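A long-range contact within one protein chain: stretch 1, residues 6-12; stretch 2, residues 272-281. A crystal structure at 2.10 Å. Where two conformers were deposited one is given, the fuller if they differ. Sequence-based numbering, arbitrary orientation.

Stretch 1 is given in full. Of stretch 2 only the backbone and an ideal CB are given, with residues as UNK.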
# COMPACT_ATOMS: atom_id res chain seq x y z
N SER A 6 -17.14 15.92 12.98
CA SER A 6 -16.69 14.92 14.00
C SER A 6 -15.18 14.84 14.10
O SER A 6 -14.62 14.95 15.19
CB SER A 6 -17.24 13.54 13.71
OG SER A 6 -17.13 12.73 14.85
N ILE A 7 -14.51 14.64 12.97
CA ILE A 7 -13.05 14.78 12.95
C ILE A 7 -12.70 16.19 13.46
O ILE A 7 -11.79 16.35 14.27
CB ILE A 7 -12.42 14.54 11.54
CG1 ILE A 7 -12.70 13.11 11.06
CG2 ILE A 7 -10.90 14.82 11.58
CD1 ILE A 7 -12.00 12.72 9.73
N LEU A 8 -13.43 17.20 12.98
CA LEU A 8 -13.23 18.59 13.41
C LEU A 8 -13.28 18.73 14.91
O LEU A 8 -12.33 19.24 15.52
CB LEU A 8 -14.26 19.53 12.76
CG LEU A 8 -13.91 20.00 11.34
CD1 LEU A 8 -15.05 20.85 10.76
CD2 LEU A 8 -12.61 20.80 11.33
N SER A 9 -14.37 18.29 15.53
CA SER A 9 -14.44 18.36 16.98
C SER A 9 -13.23 17.66 17.62
O SER A 9 -12.70 18.16 18.59
CB SER A 9 -15.77 17.81 17.52
OG SER A 9 -16.13 16.58 16.90
N LEU A 10 -12.76 16.55 17.06
CA LEU A 10 -11.57 15.88 17.60
C LEU A 10 -10.31 16.74 17.53
O LEU A 10 -9.48 16.67 18.43
CB LEU A 10 -11.29 14.54 16.93
CG LEU A 10 -12.09 13.39 17.50
CD1 LEU A 10 -11.74 12.13 16.79
CD2 LEU A 10 -11.82 13.24 19.00
N ILE A 11 -10.16 17.55 16.49
CA ILE A 11 -8.96 18.36 16.38
C ILE A 11 -9.20 19.78 16.88
O ILE A 11 -8.57 20.74 16.41
CB ILE A 11 -8.31 18.31 14.95
CG1 ILE A 11 -9.30 18.69 13.85
CG2 ILE A 11 -7.77 16.94 14.69
CD1 ILE A 11 -8.68 18.80 12.46
N GLY A 12 -10.11 19.91 17.84
CA GLY A 12 -10.26 21.16 18.61
C GLY A 12 -10.71 22.36 17.81
O GLY A 12 -10.34 23.49 18.12
N UNK A 272 -3.59 14.23 23.72
CA UNK A 272 -4.80 15.00 23.88
C UNK A 272 -5.86 14.59 22.85
O UNK A 272 -7.03 14.47 23.20
CB UNK A 272 -4.49 16.49 23.76
N UNK A 273 -5.46 14.32 21.61
CA UNK A 273 -6.41 13.82 20.61
C UNK A 273 -6.94 12.46 21.04
O UNK A 273 -8.12 12.23 20.93
CB UNK A 273 -5.75 13.73 19.23
N UNK A 274 -6.08 11.58 21.53
CA UNK A 274 -6.55 10.25 21.99
C UNK A 274 -7.63 10.36 23.07
O UNK A 274 -8.69 9.75 22.96
CB UNK A 274 -5.37 9.43 22.53
N UNK A 275 -7.39 11.15 24.10
CA UNK A 275 -8.39 11.34 25.13
C UNK A 275 -9.72 11.84 24.53
O UNK A 275 -10.76 11.22 24.74
CB UNK A 275 -7.87 12.32 26.18
N UNK A 276 -9.68 12.92 23.72
CA UNK A 276 -10.91 13.41 23.08
C UNK A 276 -11.63 12.32 22.32
O UNK A 276 -12.86 12.27 22.32
CB UNK A 276 -10.59 14.57 22.13
N UNK A 277 -10.85 11.47 21.67
CA UNK A 277 -11.35 10.46 20.78
C UNK A 277 -11.99 9.30 21.55
O UNK A 277 -13.06 8.82 21.18
CB UNK A 277 -10.22 9.95 19.89
N UNK A 278 -11.35 8.89 22.64
CA UNK A 278 -11.92 7.89 23.55
C UNK A 278 -13.21 8.38 24.20
O UNK A 278 -14.14 7.62 24.34
CB UNK A 278 -10.90 7.52 24.63
N UNK A 279 -13.29 9.65 24.58
CA UNK A 279 -14.52 10.19 25.18
C UNK A 279 -15.64 10.25 24.15
O UNK A 279 -16.79 9.96 24.47
CB UNK A 279 -14.27 11.58 25.76
N UNK A 280 -15.30 10.61 22.92
CA UNK A 280 -16.29 10.63 21.83
C UNK A 280 -16.81 9.20 21.56
O UNK A 280 -17.94 9.03 21.12
CB UNK A 280 -15.68 11.22 20.56
N UNK A 281 -15.98 8.18 21.83
CA UNK A 281 -16.37 6.75 21.73
C UNK A 281 -17.04 6.22 23.01
O UNK A 281 -17.48 5.07 23.06
CB UNK A 281 -15.14 5.90 21.42

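Stretch 2 enters already helical, the helix having begun earlier in the chain, and stretch 1 offers it one short helical turn, Ile 7 to Leu 10, with Leu 10 projecting into the contact. The backbones come nearest at Leu 10 and position 276, with CA atoms 6.0 Å apart, so the positions around 276 on that side of the helix matter most.

At position 272 CA-to-CB points sideways and no atom of stretch 1 lies within 5.5 Å of the ideal CB. Almost any helix-tolerant residue would serve; it is Asp 272, which makes no contact here.

Position 273 also points sideways, but its ideal CB is 4.8 Å from Leu 10 O, with Ile 11 beyond. Space remains between CB and stretch 1, and an aliphatic chain long enough to cross it, leucine, isoleucine or methionine, would suit. The residue is Ile 273. With chi1 and chi2 both m, its end comes nearer than its CB: Ile 273 CD1 lies 3.2 Å from Leu 10 O and 4.2 Å from Ile 11 CG2, the latter an apolar contact.

Position 274 points away and position 275 sideways, both with nothing of stretch 1 near, so this contact sets no demand on either. They are Ala 274 and Val 275.

Position 276 points toward stretch 1, and its ideal CB is already 3.6 Å from Leu 10 CD2. A side chain must begin with carbon packed on this methyl and then turn aside, as a long flexible chain can; alanine or methionine would also be plausible. Lys 276 lays its first carbon there, CB to Leu 10 CD2 at 3.6 Å, and its chain then runs on past the leucine, leaving the amino group without a partner in stretch 1.

Position 277 has its ideal CB 3.8 Å from Leu 10 CD2 but points sideways, so a large apolar or aromatic group could pass along the leucine. Tyr 277, with chi1 t, does so: its CD1 is 3.5 Å from Leu 10 CD1, which meets the ring obliquely. The backbone is close as well, Leu 10 CD2 being 3.3 Å from Tyr 277 CA.

Positions 278 and 279 are beyond reach of stretch 1, the first pointing away and the second sideways. They are Leu 278 and Lys 279, the latter's end leading farther off.

Position 280 points toward stretch 1, its ideal CB 4.6 Å from Leu 10 CD2, and the hydroxyls of Ser 6 and Ser 9 lie farther along. A polar chain with some length, glutamine, glutamate or arginine, could pass the leucine and reach them. Gln 280 does: its NE2 packs 3.7 Å from Leu 10 CG, and its OE1 lies 3.1 Å from Ser 9 OG, within hydrogen-bonding reach, although Ser 6 O competes for the same proton. Together with 273, 276 and 277, it completes the hole that receives Leu 10 as a knob.

Position 281 lies out of reach, and Leu 281 makes no contact.

Stretch 2 (272-281) DIAVKYLKQL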
# COMPACT_ATOMS: atom_id res chain seq x y z
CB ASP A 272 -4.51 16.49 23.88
CG ASP A 272 -4.07 17.00 25.28
OD1 ASP A 272 -4.15 16.22 26.26
OD2 ASP A 272 -3.66 18.17 25.42
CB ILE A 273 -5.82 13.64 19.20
CG1 ILE A 273 -5.30 14.96 18.62
CG2 ILE A 273 -6.87 13.06 18.24
CD1 ILE A 273 -6.31 16.06 18.51
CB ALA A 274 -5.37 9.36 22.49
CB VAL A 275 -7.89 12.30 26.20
CG1 VAL A 275 -8.93 12.49 27.26
CG2 VAL A 275 -6.60 11.76 26.81
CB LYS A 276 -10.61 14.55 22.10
CG LYS A 276 -10.46 15.89 22.78
CD LYS A 276 -9.62 16.87 21.93
CE LYS A 276 -8.96 17.97 22.80
NZ LYS A 276 -9.88 19.10 23.16
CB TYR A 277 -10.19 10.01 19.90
CG TYR A 277 -10.48 8.84 19.00
CD1 TYR A 277 -11.49 8.90 18.05
CD2 TYR A 277 -9.73 7.70 19.08
CE1 TYR A 277 -11.75 7.83 17.23
CE2 TYR A 277 -9.97 6.64 18.28
CZ TYR A 277 -10.97 6.70 17.35
OH TYR A 277 -11.17 5.61 16.57
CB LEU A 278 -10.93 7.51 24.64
CG LEU A 278 -9.74 6.69 24.15
CD1 LEU A 278 -8.66 6.56 25.23
CD2 LEU A 278 -10.21 5.34 23.70
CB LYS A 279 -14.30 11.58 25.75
CG LYS A 279 -13.26 11.60 26.85
CD LYS A 279 -13.51 12.75 27.81
CE LYS A 279 -12.44 12.85 28.87
NZ LYS A 279 -12.46 14.23 29.43
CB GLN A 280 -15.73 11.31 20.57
CG GLN A 280 -16.66 12.38 19.95
CD GLN A 280 -15.97 13.29 18.91
OE1 GLN A 280 -15.66 14.46 19.18
NE2 GLN A 280 -15.76 12.75 17.70
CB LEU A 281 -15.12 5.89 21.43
CG LEU A 281 -14.73 5.54 19.97
CD1 LEU A 281 -15.35 6.50 18.97
CD2 LEU A 281 -13.22 5.47 19.79
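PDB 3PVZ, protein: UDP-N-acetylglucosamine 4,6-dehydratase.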